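Local coordinates for protein particle-associated glycoside hydrolase (Acinetobacter phage Fri1, PDB 6C72) that degrades the capsular polysaccharide of its Acinetobacter baumannii host as a trimeric tailspike depolymerase, probably by glycosidic cleavage during virus entry, at residues V417-F421 against D460-I464; T402-K406 against R427-T431. All coordinates share one frame; numbering follows the deposited sequence.

Contact 1. Residues V417-F421 against D460-I464; sequences VTGDF and DRRTI
D420 grips T463 with both oxygens of its carboxylate. Its OD1 takes the amide N of T463 at 2.9 Å along an almost perfectly straight N-H line (179°), while OD2 receives the T463 hydroxyl OG1, also at 2.9 Å. Both donors come to the syn side of the carboxylate, close to its plane, a pincer that fixes the rotation of the group. The threonine suits its place because OG1 stands beside its own backbone N (chi1 -60°), which lets one residue offer two donors to one acid.

The tight part lies next to this pincer. With only hydrogens on its CA besides the backbone, G419 can bring that atom within 3.2 Å of R461 O in a CA-H...O contact. G419 O in turn meets CG of R462 at 3.4 Å. G419 and D420 are the central residues of a type I turn, T418 to F421, at a corner of the right-handed parallel beta-helix expected of a phage tailspike. The ST turn of T418, whose OG1 accepts from D420 N, braces it.

R462 carries its polar end away from the turn: NE and NH2 grip D460 side-on, one nitrogen to each oxygen, with NE to OD1 at 2.7 Å. The same OD1 accepts R462 N two residues on, an Asx turn, NE and N arriving from opposite faces of the carboxylate. On the looser side, a water donates to D420 OD1 and accepts from I464 N, linking D420 one residue further along. V446 of the second subunit packs against both D420 and T463.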
ATOM      1  N   VAL A 417      21.991 -12.559  -1.692  1.00 25.64           N
ATOM      2  CA  VAL A 417      21.159 -11.538  -2.312  1.00 25.39           C
ATOM      3  C   VAL A 417      21.942 -10.926  -3.466  1.00 26.31           C
ATOM      4  O   VAL A 417      23.099 -11.273  -3.713  1.00 27.10           O
ATOM      5  CB  VAL A 417      20.696 -10.448  -1.314  1.00 24.68           C
ATOM      6  CG1 VAL A 417      20.051 -11.068  -0.073  1.00 24.38           C
ATOM      7  CG2 VAL A 417      21.833  -9.491  -0.929  1.00 24.84           C
ATOM      8  N   THR A 418      21.307 -10.005  -4.174  1.00 28.44           N
ATOM      9  CA  THR A 418      22.001  -9.213  -5.181  1.00 28.85           C
ATOM     10  C   THR A 418      21.915  -7.747  -4.784  1.00 29.15           C
ATOM     11  O   THR A 418      21.311  -7.387  -3.766  1.00 29.05           O
ATOM     12  CB  THR A 418      21.423  -9.445  -6.579  1.00 29.45           C
ATOM     13  OG1 THR A 418      20.272  -8.621  -6.766  1.00 30.07           O
ATOM     14  CG2 THR A 418      21.031 -10.895  -6.768  1.00 29.28           C
ATOM     15  N   GLY A 419      22.537  -6.898  -5.596  1.00 28.15           N
ATOM     16  CA  GLY A 419      22.516  -5.469  -5.353  1.00 28.27           C
ATOM     17  C   GLY A 419      21.152  -4.837  -5.476  1.00 28.23           C
ATOM     18  O   GLY A 419      20.977  -3.695  -5.032  1.00 28.43           O
ATOM     19  N   ASP A 420      20.186  -5.544  -6.060  1.00 28.39           N
ATOM     20  CA  ASP A 420      18.827  -5.042  -6.143  1.00 29.11           C
ATOM     21  C   ASP A 420      18.014  -5.375  -4.895  1.00 28.78           C
ATOM     22  O   ASP A 420      16.804  -5.159  -4.883  1.00 29.33           O
ATOM     23  CB  ASP A 420      18.155  -5.570  -7.412  1.00 29.54           C
ATOM     24  CG  ASP A 420      18.844  -5.071  -8.668  1.00 30.29           C
ATOM     25  OD1 ASP A 420      19.151  -3.854  -8.736  1.00 30.76           O
ATOM     26  OD2 ASP A 420      19.121  -5.887  -9.579  1.00 30.88           O
ATOM     27  N   PHE A 421      18.662  -5.895  -3.855  1.00 29.00           N
ATOM     28  CA  PHE A 421      18.079  -6.051  -2.522  1.00 28.60           C
ATOM     29  C   PHE A 421      18.538  -4.864  -1.669  1.00 28.75           C
ATOM     30  O   PHE A 421      19.722  -4.757  -1.329  1.00 28.25           O
ATOM     31  CB  PHE A 421      18.510  -7.388  -1.914  1.00 27.58           C
ATOM     32  CG  PHE A 421      17.807  -7.748  -0.627  1.00 27.06           C
ATOM     33  CD1 PHE A 421      16.481  -8.159  -0.628  1.00 27.31           C
ATOM     34  CD2 PHE A 421      18.481  -7.709   0.580  1.00 26.42           C
ATOM     35  CE1 PHE A 421      15.833  -8.504   0.560  1.00 26.77           C
ATOM     36  CE2 PHE A 421      17.834  -8.056   1.768  1.00 26.02           C
ATOM     37  CZ  PHE A 421      16.505  -8.455   1.753  1.00 26.08           C
ATOM     38  N   ASP A 460      25.884   1.726  -2.900  1.00 26.90           N
ATOM     39  CA  ASP A 460      24.911   1.447  -3.949  1.00 27.50           C
ATOM     40  C   ASP A 460      25.435   0.334  -4.853  1.00 28.54           C
ATOM     41  O   ASP A 460      26.543   0.433  -5.395  1.00 28.62           O
ATOM     42  CB  ASP A 460      24.611   2.703  -4.762  1.00 27.05           C
ATOM     43  CG  ASP A 460      23.423   2.526  -5.711  1.00 27.47           C
ATOM     44  OD1 ASP A 460      22.660   1.530  -5.555  1.00 27.99           O
ATOM     45  OD2 ASP A 460      23.274   3.387  -6.619  1.00 27.29           O
ATOM     46  N   ARG A 461      24.642  -0.734  -4.992  1.00 27.59           N
ATOM     47  CA  ARG A 461      24.960  -1.857  -5.870  1.00 28.56           C
ATOM     48  C   ARG A 461      23.781  -2.191  -6.785  1.00 28.94           C
ATOM     49  O   ARG A 461      23.707  -3.300  -7.338  1.00 29.53           O
ATOM     50  CB  ARG A 461      25.382  -3.077  -5.039  1.00 28.92           C
ATOM     51  CG  ARG A 461      26.526  -2.784  -4.044  1.00 28.42           C
ATOM     52  CD  ARG A 461      27.082  -4.036  -3.387  1.00 28.74           C
ATOM     53  NE  ARG A 461      28.286  -3.775  -2.599  1.00 28.21           N
ATOM     54  CZ  ARG A 461      28.365  -3.919  -1.273  1.00 27.81           C
ATOM     55  NH1 ARG A 461      27.307  -4.327  -0.584  1.00 27.97           N
ATOM     56  NH2 ARG A 461      29.501  -3.664  -0.630  1.00 27.19           N
ATOM     57  N   ARG A 462      22.847  -1.261  -6.943  1.00 27.34           N
ATOM     58  CA  ARG A 462      21.667  -1.530  -7.745  1.00 27.93           C
ATOM     59  C   ARG A 462      22.007  -1.525  -9.232  1.00 27.88           C
ATOM     60  O   ARG A 462      22.885  -0.790  -9.697  1.00 27.36           O
ATOM     61  CB  ARG A 462      20.577  -0.500  -7.450  1.00 28.13           C
ATOM     62  CG  ARG A 462      19.977  -0.598  -6.043  1.00 28.33           C
ATOM     63  CD  ARG A 462      19.137   0.644  -5.746  1.00 28.46           C
ATOM     64  NE  ARG A 462      19.993   1.825  -5.786  1.00 27.86           N
ATOM     65  CZ  ARG A 462      19.568   3.048  -6.087  1.00 27.92           C
ATOM     66  NH1 ARG A 462      18.285   3.255  -6.381  1.00 28.56           N
ATOM     67  NH2 ARG A 462      20.437   4.058  -6.107  1.00 27.42           N
ATOM     68  N   THR A 463      21.266  -2.335  -9.986  1.00 30.83           N
ATOM     69  CA  THR A 463      21.506  -2.451 -11.419  1.00 30.94           C
ATOM     70  C   THR A 463      21.161  -1.158 -12.152  1.00 30.30           C
ATOM     71  O   THR A 463      21.845  -0.783 -13.108  1.00 30.21           O
ATOM     72  CB  THR A 463      20.708  -3.632 -11.983  1.00 31.22           C
ATOM     73  OG1 THR A 463      21.119  -4.844 -11.337  1.00 31.63           O
ATOM     74  CG2 THR A 463      20.935  -3.775 -13.472  1.00 31.18           C
ATOM     75  N   ILE A 464      20.105  -0.465 -11.723  1.00 31.55           N
ATOM     76  CA  ILE A 464      19.654   0.729 -12.429  1.00 30.99           C
ATOM     77  C   ILE A 464      20.758   1.782 -12.473  1.00 30.66           C
ATOM     78  O   ILE A 464      20.831   2.581 -13.411  1.00 30.42           O
ATOM     79  CB  ILE A 464      18.367   1.275 -11.775  1.00 30.60           C
ATOM     80  CG1 ILE A 464      17.803   2.440 -12.571  1.00 30.21           C
ATOM     81  CG2 ILE A 464      18.606   1.729 -10.343  1.00 30.31           C
ATOM     82  CD1 ILE A 464      17.284   2.028 -13.892  1.00 30.35           C
TER
HETATM   83  O   HOH W   1      17.687  -1.835 -10.180  1.00 33.49           O

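Contact 2. Residues T402-K406 against R427-T431; sequences TLWGK and RFQDT
Q429 reaches across to the backbone carbonyl of W404. Its CB lies 3.4 Å from L403 O, CG passes 3.8 Å from W404 O, and CD comes near CE3 of the indole. At the tip, NE2 donates to W404 O at 2.8 Å, in the carbonyl plane on a lone pair, and sits at the ring edge, 3.6 Å from W404 CE3. The length of a glutamine suits the place: its chain runs out extended, chi1 -174° turning CG away from the backbone N, and spans the gap to a carbonyl just past strand 402-403. Two backbone bonds, L403 N to R427 O and Q429 N to L403 O, pair the strands in parallel, as in successive rungs of a beta-helix.

T402 and R427 share one sheet face and lie side by side, OG1 of T402 3.5 Å from R427 CB; that hydroxyl is hydrogen-bonded to P342 O of the third subunit. R427, bent at two torsions, brings NH2 to 3.5 Å from W404 CH2, the guanidinium steeply inclined to the ring. T402 CG2 sits over the centre of one face of the W404 ring; the indole NE1 hydrogen-bonds to E378. On the other sheet face, L403 CD1 meets F428 CE1 at 4.0 Å, an apolar pair that fits this buried face.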
ATOM      1  N   THR A 402      13.626  -3.708  12.581  1.00 24.95           N
ATOM      2  CA  THR A 402      14.527  -3.779  13.720  1.00 25.33           C
ATOM      3  C   THR A 402      14.942  -5.230  13.916  1.00 24.85           C
ATOM      4  O   THR A 402      14.097  -6.129  13.933  1.00 24.67           O
ATOM      5  CB  THR A 402      13.859  -3.207  14.982  1.00 26.38           C
ATOM      6  OG1 THR A 402      13.617  -1.808  14.800  1.00 27.05           O
ATOM      7  CG2 THR A 402      14.727  -3.410  16.247  1.00 27.00           C
ATOM      8  N   LEU A 403      16.231  -5.465  14.007  1.00 24.82           N
ATOM      9  CA  LEU A 403      16.749  -6.759  14.426  1.00 24.76           C
ATOM     10  C   LEU A 403      17.153  -6.611  15.893  1.00 25.77           C
ATOM     11  O   LEU A 403      18.155  -5.972  16.214  1.00 26.33           O
ATOM     12  CB  LEU A 403      17.899  -7.213  13.533  1.00 24.36           C
ATOM     13  CG  LEU A 403      17.451  -7.918  12.238  1.00 23.55           C
ATOM     14  CD1 LEU A 403      16.808  -6.956  11.225  1.00 23.22           C
ATOM     15  CD2 LEU A 403      18.596  -8.682  11.583  1.00 23.45           C
ATOM     16  N   TRP A 404      16.336  -7.169  16.793  1.00 26.20           N
ATOM     17  CA  TRP A 404      16.589  -6.992  18.218  1.00 27.39           C
ATOM     18  C   TRP A 404      17.797  -7.790  18.684  1.00 27.86           C
ATOM     19  O   TRP A 404      18.431  -7.413  19.675  1.00 28.98           O
ATOM     20  CB  TRP A 404      15.355  -7.380  19.037  1.00 27.94           C
ATOM     21  CG  TRP A 404      14.173  -6.448  18.893  1.00 28.05           C
ATOM     22  CD1 TRP A 404      12.932  -6.752  18.389  1.00 27.72           C
ATOM     23  CD2 TRP A 404      14.121  -5.064  19.277  1.00 28.80           C
ATOM     24  NE1 TRP A 404      12.117  -5.644  18.431  1.00 28.25           N
ATOM     25  CE2 TRP A 404      12.820  -4.596  18.971  1.00 28.90           C
ATOM     26  CE3 TRP A 404      15.045  -4.177  19.835  1.00 29.58           C
ATOM     27  CZ2 TRP A 404      12.431  -3.281  19.206  1.00 29.76           C
ATOM     28  CZ3 TRP A 404      14.657  -2.883  20.068  1.00 30.40           C
ATOM     29  CH2 TRP A 404      13.360  -2.441  19.754  1.00 30.48           C
ATOM     30  N   GLY A 405      18.123  -8.891  18.003  1.00 27.26           N
ATOM     31  CA  GLY A 405      19.247  -9.718  18.411  1.00 27.93           C
ATOM     32  C   GLY A 405      19.091 -10.341  19.779  1.00 29.15           C
ATOM     33  O   GLY A 405      20.081 -10.508  20.494  1.00 30.26           O
ATOM     34  N   LYS A 406      17.867 -10.695  20.166  1.00 36.20           N
ATOM     35  CA  LYS A 406      17.657 -11.323  21.462  1.00 36.38           C
ATOM     36  C   LYS A 406      18.254 -12.723  21.493  1.00 36.83           C
ATOM     37  O   LYS A 406      18.816 -13.141  22.511  1.00 37.22           O
ATOM     38  CB  LYS A 406      16.162 -11.359  21.787  1.00 35.92           C
ATOM     39  CG  LYS A 406      15.525  -9.966  21.854  1.00 35.54           C
ATOM     40  CD  LYS A 406      14.013 -10.005  22.073  1.00 35.10           C
ATOM     41  CE  LYS A 406      13.399  -8.609  21.906  1.00 34.79           C
ATOM     42  NZ  LYS A 406      11.900  -8.631  21.784  1.00 34.35           N
ATOM     43  N   ARG A 427      16.994  -0.650  12.080  1.00 33.92           N
ATOM     44  CA  ARG A 427      17.682  -0.562  13.362  1.00 33.89           C
ATOM     45  C   ARG A 427      18.329  -1.904  13.663  1.00 33.60           C
ATOM     46  O   ARG A 427      17.638  -2.903  13.882  1.00 33.38           O
ATOM     47  CB  ARG A 427      16.731  -0.158  14.481  1.00 33.88           C
ATOM     48  CG  ARG A 427      16.243   1.243  14.337  1.00 34.12           C
ATOM     49  CD  ARG A 427      16.162   1.882  15.693  1.00 34.43           C
ATOM     50  NE  ARG A 427      15.341   1.076  16.577  1.00 33.99           N
ATOM     51  CZ  ARG A 427      14.754   1.555  17.661  1.00 34.18           C
ATOM     52  NH1 ARG A 427      14.915   2.834  17.981  1.00 34.94           N
ATOM     53  NH2 ARG A 427      14.004   0.762  18.413  1.00 33.66           N
ATOM     54  N   PHE A 428      19.651  -1.915  13.708  1.00 30.05           N
ATOM     55  CA  PHE A 428      20.428  -3.129  13.917  1.00 29.75           C
ATOM     56  C   PHE A 428      20.965  -3.120  15.348  1.00 29.90           C
ATOM     57  O   PHE A 428      21.956  -2.446  15.646  1.00 30.01           O
ATOM     58  CB  PHE A 428      21.555  -3.234  12.889  1.00 29.42           C
ATOM     59  CG  PHE A 428      21.078  -3.468  11.471  1.00 29.06           C
ATOM     60  CD1 PHE A 428      20.382  -4.621  11.138  1.00 28.67           C
ATOM     61  CD2 PHE A 428      21.357  -2.553  10.467  1.00 29.05           C
ATOM     62  CE1 PHE A 428      19.955  -4.842   9.825  1.00 28.05           C
ATOM     63  CE2 PHE A 428      20.940  -2.768   9.160  1.00 28.58           C
ATOM     64  CZ  PHE A 428      20.242  -3.909   8.836  1.00 27.99           C
ATOM     65  N   GLN A 429      20.303  -3.856  16.238  1.00 27.70           N
ATOM     66  CA  GLN A 429      20.769  -3.977  17.614  1.00 28.91           C
ATOM     67  C   GLN A 429      21.678  -5.189  17.704  1.00 29.02           C
ATOM     68  O   GLN A 429      21.207  -6.329  17.614  1.00 28.43           O
ATOM     69  CB  GLN A 429      19.622  -4.098  18.613  1.00 29.26           C
ATOM     70  CG  GLN A 429      20.129  -4.065  20.049  1.00 30.80           C
ATOM     71  CD  GLN A 429      19.024  -3.975  21.077  1.00 31.48           C
ATOM     72  OE1 GLN A 429      18.862  -2.953  21.747  1.00 32.58           O
ATOM     73  NE2 GLN A 429      18.259  -5.053  21.218  1.00 31.03           N
ATOM     74  N   ASP A 430      22.979  -4.934  17.871  1.00 34.52           N
ATOM     75  CA  ASP A 430      24.028  -5.940  17.992  1.00 34.57           C
ATOM     76  C   ASP A 430      24.163  -6.803  16.743  1.00 34.28           C
ATOM     77  O   ASP A 430      24.840  -7.834  16.788  1.00 34.35           O
ATOM     78  CB  ASP A 430      23.825  -6.864  19.210  1.00 34.86           C
ATOM     79  CG  ASP A 430      23.925  -6.142  20.551  1.00 35.09           C
ATOM     80  OD1 ASP A 430      24.691  -5.168  20.675  1.00 35.18           O
ATOM     81  OD2 ASP A 430      23.267  -6.596  21.513  1.00 35.22           O
ATOM     82  N   THR A 431      23.540  -6.416  15.630  1.00 31.72           N
ATOM     83  CA  THR A 431      23.568  -7.231  14.419  1.00 31.32           C
ATOM     84  C   THR A 431      24.977  -7.305  13.850  1.00 31.03           C
ATOM     85  O   THR A 431      25.588  -6.272  13.556  1.00 30.96           O
ATOM     86  CB  THR A 431      22.623  -6.660  13.366  1.00 31.00           C
ATOM     87  OG1 THR A 431      21.365  -6.345  13.968  1.00 31.36           O
ATOM     88  CG2 THR A 431      22.417  -7.671  12.238  1.00 30.46           C
TER

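In the fold
The two contacts interlace along the chain: 402-406 comes first, then 417-421, 427-431 and finally 460-464, so each has one segment lying between the two of the other. Their centres are 23 Å apart and their nearest atoms about 9 Å, without touching. Strand 416-418, at contact 1, is followed directly by strand 422-429, whose end enters contact 2. Contact 2 joins neighbouring parallel strands, 402-403 and 422-429, whereas contact 1 ties a corner to the loop that leaves the parallel-stranded region for the C-terminal antiparallel sheets. Both touch the third subunit, and contact 1 the second as well, so the closing turns of the probable beta-helix also meet the trimer interface.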